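Local structure of pseudoalteromonas arctica PAMC 21717 (Pseudoalteromonas arctica, 5YL7) at residues A[162-174]-A[188-200]; A[306-318]-A[326-338]. The protein is a cold-active serine protease of the subtilase family that hydrolyses peptide bonds, probably through a Ser-His-Asp triad. All coordinates share one frame; numbering follows the deposited sequence.

Contact 1 (A[162-174]-A[188-200]); sequences SNPADVINMSLGG and TARSNGTVVVIAA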
# COMPACT_ATOMS: atom_id res chain seq x y z
N SER A 162 17.19 5.65 9.68
CA SER A 162 17.27 7.03 9.80
C SER A 162 16.03 7.82 9.39
O SER A 162 15.91 9.04 9.58
CB SER A 162 18.47 7.68 9.17
OG SER A 162 18.63 7.30 8.02
N ASN A 163 15.02 7.10 8.81
CA ASN A 163 13.81 7.67 8.36
C ASN A 163 12.61 6.94 8.92
O ASN A 163 11.84 6.30 8.12
CB ASN A 163 13.75 7.71 6.83
CG ASN A 163 14.92 8.48 6.20
OD1 ASN A 163 14.83 9.72 6.30
ND2 ASN A 163 15.84 7.78 5.59
N PRO A 164 12.41 6.92 10.21
CA PRO A 164 11.26 6.23 10.78
C PRO A 164 9.97 6.73 10.14
O PRO A 164 9.78 7.89 9.86
CB PRO A 164 11.28 6.52 12.28
CG PRO A 164 12.23 7.69 12.36
CD PRO A 164 13.16 7.68 11.22
N ALA A 165 9.05 5.78 9.93
CA ALA A 165 7.79 6.04 9.21
C ALA A 165 6.68 6.52 10.09
O ALA A 165 6.51 6.04 11.20
CB ALA A 165 7.37 4.84 8.40
N ASP A 166 5.89 7.42 9.58
CA ASP A 166 4.62 7.80 10.16
C ASP A 166 3.47 6.82 9.86
O ASP A 166 2.56 6.65 10.62
CB ASP A 166 4.23 9.19 9.63
CG ASP A 166 5.29 10.22 9.88
OD1 ASP A 166 5.42 10.57 11.05
OD2 ASP A 166 6.06 10.64 9.02
N VAL A 167 3.63 6.17 8.70
CA VAL A 167 2.56 5.28 8.17
C VAL A 167 3.28 4.03 7.63
O VAL A 167 4.30 4.19 6.95
CB VAL A 167 1.80 5.96 7.04
CG1 VAL A 167 0.72 5.05 6.47
CG2 VAL A 167 1.26 7.29 7.44
N ILE A 168 2.73 2.86 7.89
CA ILE A 168 3.14 1.60 7.22
C ILE A 168 2.01 1.20 6.33
O ILE A 168 0.83 1.16 6.74
CB ILE A 168 3.45 0.53 8.23
CG1 ILE A 168 4.86 0.78 8.86
CG2 ILE A 168 3.35 -0.86 7.69
CD1 ILE A 168 5.09 0.01 10.12
N ASN A 169 2.34 0.81 5.11
CA ASN A 169 1.42 0.11 4.18
C ASN A 169 1.83 -1.31 3.99
O ASN A 169 2.99 -1.59 3.62
CB ASN A 169 1.38 0.86 2.82
CG ASN A 169 0.34 0.29 1.91
OD1 ASN A 169 -0.81 0.72 1.93
ND2 ASN A 169 0.72 -0.76 1.13
N MET A 170 0.92 -2.24 4.22
CA MET A 170 1.13 -3.68 3.95
C MET A 170 0.06 -4.13 3.03
O MET A 170 -1.07 -4.58 3.39
CB MET A 170 1.09 -4.56 5.22
CG MET A 170 2.41 -4.37 6.01
SD MET A 170 2.61 -5.65 7.31
CE MET A 170 1.83 -4.68 8.06
N SER A 171 0.40 -4.20 1.74
CA SER A 171 -0.47 -4.73 0.65
C SER A 171 -0.10 -6.18 0.47
O SER A 171 0.47 -6.59 -0.57
CB SER A 171 -0.23 -3.92 -0.59
OG SER A 171 -0.85 -2.67 -0.51
N LEU A 172 -0.34 -7.00 1.46
CA LEU A 172 0.12 -8.41 1.53
C LEU A 172 -0.70 -9.16 2.51
O LEU A 172 -1.40 -8.54 3.36
CB LEU A 172 1.64 -8.45 1.84
CG LEU A 172 2.05 -7.87 3.21
CD1 LEU A 172 1.77 -8.84 4.39
CD2 LEU A 172 3.51 -7.50 3.30
N GLY A 173 -0.68 -10.45 2.43
CA GLY A 173 -1.34 -11.26 3.46
C GLY A 173 -1.46 -12.70 3.10
O GLY A 173 -0.90 -13.18 2.10
N GLY A 174 -2.15 -13.39 3.96
CA GLY A 174 -2.33 -14.85 3.79
C GLY A 174 -3.52 -15.26 4.63
O GLY A 174 -4.18 -14.46 5.23
N THR A 188 4.64 -2.76 18.59
CA THR A 188 5.86 -1.98 18.59
C THR A 188 5.72 -0.76 17.65
O THR A 188 5.98 0.41 18.02
CB THR A 188 7.09 -2.76 18.19
OG1 THR A 188 7.36 -3.69 19.28
CG2 THR A 188 8.31 -1.95 17.93
N ALA A 189 5.27 -1.01 16.40
CA ALA A 189 5.13 0.14 15.46
C ALA A 189 4.17 1.19 15.99
O ALA A 189 4.45 2.41 15.98
CB ALA A 189 4.64 -0.39 14.12
N ARG A 190 3.01 0.74 16.50
CA ARG A 190 2.02 1.69 17.07
C ARG A 190 2.57 2.48 18.24
O ARG A 190 2.38 3.67 18.35
CB ARG A 190 0.79 0.92 17.55
CG ARG A 190 -0.02 0.29 16.42
CD ARG A 190 -1.03 -0.67 16.97
NE ARG A 190 -1.84 -0.15 18.06
CZ ARG A 190 -2.77 0.76 17.93
NH1 ARG A 190 -3.19 1.13 16.76
NH2 ARG A 190 -3.31 1.38 18.97
N SER A 191 3.41 1.81 19.06
CA SER A 191 4.00 2.48 20.30
C SER A 191 5.01 3.51 19.85
O SER A 191 5.27 4.50 20.56
CB SER A 191 4.67 1.43 21.11
OG SER A 191 5.92 0.98 20.59
N ASN A 192 5.61 3.33 18.66
CA ASN A 192 6.54 4.30 18.08
C ASN A 192 5.82 5.38 17.32
O ASN A 192 6.48 6.26 16.73
CB ASN A 192 7.54 3.57 17.22
CG ASN A 192 8.53 2.77 17.98
OD1 ASN A 192 8.80 3.14 19.19
ND2 ASN A 192 9.14 1.77 17.41
N GLY A 193 4.48 5.40 17.26
CA GLY A 193 3.73 6.47 16.66
C GLY A 193 3.30 6.15 15.22
O GLY A 193 2.81 7.07 14.53
N THR A 194 3.55 4.95 14.73
CA THR A 194 3.30 4.61 13.29
C THR A 194 1.93 3.97 13.17
O THR A 194 1.62 2.96 13.86
CB THR A 194 4.32 3.62 12.84
OG1 THR A 194 5.65 4.16 13.08
CG2 THR A 194 4.18 3.27 11.38
N VAL A 195 1.06 4.51 12.30
CA VAL A 195 -0.20 3.88 11.93
C VAL A 195 0.04 2.80 10.89
O VAL A 195 0.88 2.97 10.00
CB VAL A 195 -1.24 4.93 11.51
CG1 VAL A 195 -0.89 5.60 10.20
CG2 VAL A 195 -2.66 4.37 11.44
N VAL A 196 -0.73 1.72 10.99
CA VAL A 196 -0.51 0.53 10.16
C VAL A 196 -1.73 0.30 9.28
O VAL A 196 -2.80 0.04 9.85
CB VAL A 196 -0.17 -0.68 11.03
CG1 VAL A 196 0.12 -1.87 10.13
CG2 VAL A 196 1.05 -0.41 11.88
N VAL A 197 -1.57 0.36 7.97
CA VAL A 197 -2.65 0.20 7.01
C VAL A 197 -2.43 -1.04 6.23
O VAL A 197 -1.34 -1.25 5.70
CB VAL A 197 -2.67 1.47 6.09
CG1 VAL A 197 -3.81 1.33 5.06
CG2 VAL A 197 -2.87 2.74 6.91
N ILE A 198 -3.49 -1.88 6.11
CA ILE A 198 -3.36 -3.23 5.59
C ILE A 198 -4.47 -3.55 4.62
O ILE A 198 -5.64 -3.16 4.79
CB ILE A 198 -3.36 -4.27 6.73
CG1 ILE A 198 -2.26 -3.90 7.74
CG2 ILE A 198 -3.17 -5.67 6.16
CD1 ILE A 198 -2.11 -4.82 8.93
N ALA A 199 -4.09 -4.24 3.53
CA ALA A 199 -5.06 -4.82 2.59
C ALA A 199 -5.79 -5.98 3.19
O ALA A 199 -5.19 -6.93 3.69
CB ALA A 199 -4.37 -5.27 1.36
N ALA A 200 -7.14 -6.00 3.05
CA ALA A 200 -7.95 -7.10 3.72
C ALA A 200 -7.86 -8.36 3.01
O ALA A 200 -8.29 -9.43 3.64
CB ALA A 200 -9.37 -6.67 3.82
O HOH W 1 6.26 7.72 13.85
O HOH W 2 1.67 8.51 12.51
O HOH W 3 5.02 9.29 13.70
O HOH W 4 -3.80 -8.91 5.06
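Asp166 O takes two donors: Val195 N at 3.1 Å and a water at 2.8 Å. That water also donates to Gly193 O, so it ties the two backbones together where the strands start. Just before this, Thr194 OG1 donates to Ala165 O at 2.8 Å, tilted 23° from the carbonyl plane. Thr194 CG2 is anti to the backbone N (chi1 -56°), on the side of the carbonyl carbon, where it meets Ile168 CG1 at 3.6 Å. The two side chains meet at about a right angle. Ile168 CD1 reaches on to Ala189 CB of helix 180-191, 4.0 Å away.

Strands 167-170 and 195-199 run parallel. Ile168 N, Val197 N, Met170 N and Ala199 N carry the ladder onward with nearly straight bonds. On the face of Ile168, the Met170 chain bends at chi3 (-86°), and its CE lies 3.9 Å from Val196 CG1 and beside Ile198 CD1. Val167 and Val195 lie side by side on the other face. Helix 140-150 covers Met170, while Ser171 OG bonds to Ser281 O. With helix 180-191 the strands form a beta-alpha-beta crossover. Directional backbone bonds set its register, and aliphatic packing seals the sheet.

Contact 2 (A[306-318]-A[326-338]); sequences IESILKSTTRSFP and TGIVDAAAAVAAA. With CA (calcium ion), chain F.
Ile328 CD1 lies over one face of the Arg315 guanidinium, 3.5 Å above its plane and offset toward the rim. At the edge, in plane, a water accepts from Arg315 NE at 2.8 Å and donates to Val329 O. Arg315 NH1 also donates to the carbonyls of Gly20 and Ala18. Arg315 CG stands between the backbone N and the carbonyl carbon (chi1 74°), and the chain extends to NE, laying the guanidinium along Ile328. The Phe317 ring has Ile328 N over one face and meets Gly327 CA obliquely. Ile328 CG1 lies 3.6 Å from Phe317 CD1, and Ile328 CD1 packs among Arg315, Phe317 and Pro318. With an alanine here instead of Arg315, one side of Ile328 would probably lose its cover, and the Gly20 and Ala18 carbonyls and the water their donors.

Arg315 and Ile328 form a single antiparallel hydrogen-bonded pair. Gly327 CA lies 3.2 Å from Arg315 O, a close approach that its lack of a side chain permits. Thr326 OG1 donates to Lys311 O at 2.7 Å, on a lone pair, and accepts from Thr314 OG1 at 2.8 Å. Glu307 OE2 binds calcium at 2.5 Å, with Val218 and Asp241.

Asp330 N-caps helix 331-338: its OD1 accepts from Ala333 N and Asn22 ND2. In this C-terminal part of the subtilase fold, helices 303-312 and 331-338 meet at 134°, packing Ile309 and Thr313 against small alanines.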
# COMPACT_ATOMS: atom_id res chain seq x y z
N ILE A 306 -5.45 8.75 13.92
CA ILE A 306 -5.49 8.65 12.46
C ILE A 306 -6.51 7.65 12.00
O ILE A 306 -7.32 7.94 11.10
CB ILE A 306 -4.10 8.39 11.86
CG1 ILE A 306 -3.11 9.47 12.24
CG2 ILE A 306 -4.23 8.13 10.37
CD1 ILE A 306 -1.67 9.18 11.81
N GLU A 307 -6.55 6.49 12.64
CA GLU A 307 -7.59 5.50 12.30
C GLU A 307 -8.99 6.12 12.50
O GLU A 307 -9.90 5.93 11.71
CB GLU A 307 -7.40 4.24 13.11
CG GLU A 307 -8.47 3.17 12.84
CD GLU A 307 -8.16 1.83 13.33
OE1 GLU A 307 -7.18 1.61 14.08
OE2 GLU A 307 -8.92 0.88 12.99
N SER A 308 -9.17 6.78 13.65
CA SER A 308 -10.49 7.40 13.95
C SER A 308 -10.84 8.41 12.89
O SER A 308 -12.02 8.44 12.44
CB SER A 308 -10.48 7.93 15.31
OG SER A 308 -11.82 8.49 15.54
N ILE A 309 -9.97 9.27 12.47
CA ILE A 309 -10.27 10.26 11.45
C ILE A 309 -10.62 9.59 10.16
O ILE A 309 -11.64 9.93 9.51
CB ILE A 309 -9.07 11.27 11.27
CG1 ILE A 309 -8.95 12.16 12.48
CG2 ILE A 309 -9.28 12.10 10.01
CD1 ILE A 309 -7.61 12.87 12.61
N LEU A 310 -9.86 8.58 9.73
CA LEU A 310 -10.15 7.85 8.48
C LEU A 310 -11.54 7.26 8.55
O LEU A 310 -12.32 7.35 7.60
CB LEU A 310 -9.15 6.74 8.27
CG LEU A 310 -7.75 7.20 7.81
CD1 LEU A 310 -6.74 6.03 7.98
CD2 LEU A 310 -7.72 7.69 6.37
N LYS A 311 -11.88 6.58 9.65
CA LYS A 311 -13.15 5.86 9.80
C LYS A 311 -14.32 6.83 9.95
O LYS A 311 -15.41 6.54 9.47
CB LYS A 311 -13.12 4.94 10.99
CG LYS A 311 -12.16 3.75 10.80
CD LYS A 311 -12.15 2.77 12.01
CE LYS A 311 -13.44 2.05 12.05
NZ LYS A 311 -13.30 0.83 12.92
N SER A 312 -14.09 7.96 10.61
CA SER A 312 -15.22 8.84 10.96
C SER A 312 -15.61 9.76 9.85
O SER A 312 -16.65 10.41 9.95
CB SER A 312 -14.90 9.62 12.22
OG SER A 312 -14.52 8.85 13.34
N THR A 313 -14.80 9.91 8.80
CA THR A 313 -15.02 10.86 7.71
C THR A 313 -15.31 10.23 6.38
O THR A 313 -15.30 10.89 5.37
CB THR A 313 -13.84 11.85 7.59
OG1 THR A 313 -12.67 11.11 7.22
CG2 THR A 313 -13.60 12.60 8.88
N THR A 314 -15.57 8.92 6.36
CA THR A 314 -15.84 8.25 5.10
C THR A 314 -17.21 8.75 4.51
O THR A 314 -18.07 9.27 5.25
CB THR A 314 -15.92 6.73 5.25
OG1 THR A 314 -16.91 6.42 6.26
CG2 THR A 314 -14.65 6.11 5.61
N ARG A 315 -17.34 8.53 3.26
CA ARG A 315 -18.56 8.88 2.51
C ARG A 315 -19.30 7.62 2.17
O ARG A 315 -18.83 6.49 2.30
CB ARG A 315 -18.23 9.68 1.25
CG ARG A 315 -17.61 8.85 0.09
CD ARG A 315 -17.27 9.57 -1.12
NE ARG A 315 -16.60 8.66 -1.99
CZ ARG A 315 -17.05 7.94 -2.96
NH1 ARG A 315 -16.20 7.44 -3.84
NH2 ARG A 315 -18.33 7.60 -3.17
N SER A 316 -20.58 7.77 1.76
CA SER A 316 -21.47 6.68 1.47
C SER A 316 -21.01 5.85 0.29
O SER A 316 -20.41 6.36 -0.65
CB SER A 316 -22.91 7.17 1.19
OG SER A 316 -23.48 7.82 2.34
N PHE A 317 -21.44 4.61 0.32
CA PHE A 317 -21.28 3.73 -0.82
C PHE A 317 -22.40 3.97 -1.87
O PHE A 317 -23.55 3.82 -1.49
CB PHE A 317 -21.33 2.27 -0.40
CG PHE A 317 -20.19 1.82 0.49
CD1 PHE A 317 -18.93 1.60 -0.02
CD2 PHE A 317 -20.43 1.63 1.83
CE1 PHE A 317 -17.95 1.19 0.85
CE2 PHE A 317 -19.42 1.25 2.69
CZ PHE A 317 -18.21 1.03 2.19
N PRO A 318 -22.06 4.25 -3.09
CA PRO A 318 -23.17 4.45 -4.09
C PRO A 318 -23.64 3.14 -4.62
O PRO A 318 -24.65 3.18 -5.36
CB PRO A 318 -22.53 5.28 -5.16
CG PRO A 318 -21.12 5.15 -5.03
CD PRO A 318 -20.77 4.81 -3.57
N THR A 326 -16.85 1.63 7.37
CA THR A 326 -17.81 2.71 7.59
C THR A 326 -18.20 3.37 6.33
O THR A 326 -19.18 4.20 6.36
CB THR A 326 -17.26 3.75 8.59
OG1 THR A 326 -16.15 4.41 7.98
CG2 THR A 326 -16.88 3.14 9.88
N GLY A 327 -17.46 3.23 5.23
CA GLY A 327 -17.69 3.99 4.01
C GLY A 327 -16.43 3.99 3.17
O GLY A 327 -15.47 3.26 3.52
N ILE A 328 -16.44 4.75 2.10
CA ILE A 328 -15.25 4.95 1.26
C ILE A 328 -14.47 6.13 1.82
O ILE A 328 -15.03 7.20 2.10
CB ILE A 328 -15.63 5.20 -0.20
CG1 ILE A 328 -16.39 4.00 -0.77
CG2 ILE A 328 -14.41 5.58 -1.08
CD1 ILE A 328 -17.11 4.26 -2.07
N VAL A 329 -13.17 5.97 2.01
CA VAL A 329 -12.32 7.08 2.48
C VAL A 329 -12.49 8.32 1.59
O VAL A 329 -12.48 8.18 0.37
CB VAL A 329 -10.83 6.60 2.56
CG1 VAL A 329 -9.88 7.78 2.74
CG2 VAL A 329 -10.70 5.59 3.65
N ASP A 330 -12.66 9.42 2.30
CA ASP A 330 -12.87 10.71 1.63
C ASP A 330 -11.73 11.59 2.05
O ASP A 330 -11.66 12.06 3.15
CB ASP A 330 -14.25 11.27 2.05
CG ASP A 330 -14.54 12.63 1.54
OD1 ASP A 330 -13.63 13.36 1.10
OD2 ASP A 330 -15.75 13.05 1.59
N ALA A 331 -10.79 11.74 1.10
CA ALA A 331 -9.54 12.45 1.48
C ALA A 331 -9.84 13.86 1.95
O ALA A 331 -9.20 14.35 2.88
CB ALA A 331 -8.61 12.50 0.32
N ALA A 332 -10.69 14.55 1.24
CA ALA A 332 -11.00 15.97 1.61
C ALA A 332 -11.57 16.10 2.99
O ALA A 332 -11.14 16.94 3.82
CB ALA A 332 -11.90 16.60 0.60
N ALA A 333 -12.54 15.19 3.31
CA ALA A 333 -13.14 15.23 4.62
C ALA A 333 -12.19 14.86 5.74
O ALA A 333 -12.21 15.38 6.83
CB ALA A 333 -14.40 14.36 4.66
N ALA A 334 -11.31 13.86 5.48
CA ALA A 334 -10.32 13.48 6.41
C ALA A 334 -9.33 14.62 6.73
O ALA A 334 -9.02 14.83 7.87
CB ALA A 334 -9.55 12.22 5.89
N VAL A 335 -8.85 15.29 5.66
CA VAL A 335 -7.94 16.43 5.90
C VAL A 335 -8.65 17.54 6.66
O VAL A 335 -8.02 18.09 7.58
CB VAL A 335 -7.35 16.84 4.58
CG1 VAL A 335 -6.74 18.24 4.61
CG2 VAL A 335 -6.40 15.81 4.02
N ALA A 336 -9.90 17.80 6.34
CA ALA A 336 -10.65 18.79 7.10
C ALA A 336 -10.74 18.44 8.55
O ALA A 336 -10.58 19.28 9.47
CB ALA A 336 -12.04 18.96 6.52
N ALA A 337 -10.99 17.17 8.86
CA ALA A 337 -11.07 16.72 10.22
C ALA A 337 -9.78 16.71 10.96
O ALA A 337 -9.78 16.81 12.21
CB ALA A 337 -11.72 15.29 10.27
N ALA A 338 -8.67 16.65 10.25
CA ALA A 338 -7.37 16.69 10.88
C ALA A 338 -6.87 18.14 11.00
O ALA A 338 -5.80 18.34 11.57
CB ALA A 338 -6.41 15.96 9.97
CA CA F . -9.00 -1.60 12.95
O HOH W 5 -7.63 -0.95 14.97
O HOH W 6 -12.27 9.10 5.24
O HOH W 7 -17.16 12.23 3.89
O HOH W 8 -14.02 9.48 -1.50
O HOH W 9 -11.61 -2.80 12.84
O HOH W 10 -10.64 -1.67 14.68
O HOH W 11 -9.97 -3.72 12.20
O HOH W 12 -7.75 -3.60 13.87

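Overall arrangement
Contact 1 is core and contact 2 is nearer the surface; their centres are 19 Å apart. The first joins neighbouring strands in the middle of the parallel sheet by a regular backbone ladder. The second joins two C-terminal helices and their connecting loops through one bridge pair, threonine hydroxyls and an arginine. Water bridges serve both. Both lean on helix 280-297: Asp166 and Ala199 touch it from contact 1, Ile309 and Leu310 from contact 2. They also meet directly, where Val195 CG1 packs on Ile306 CD1 at 4.0 Å. The calcium bound by Glu307 lies about 9 Å from the side chain of Ile198, so this site, held in part by contact 2, also lies close to contact 1.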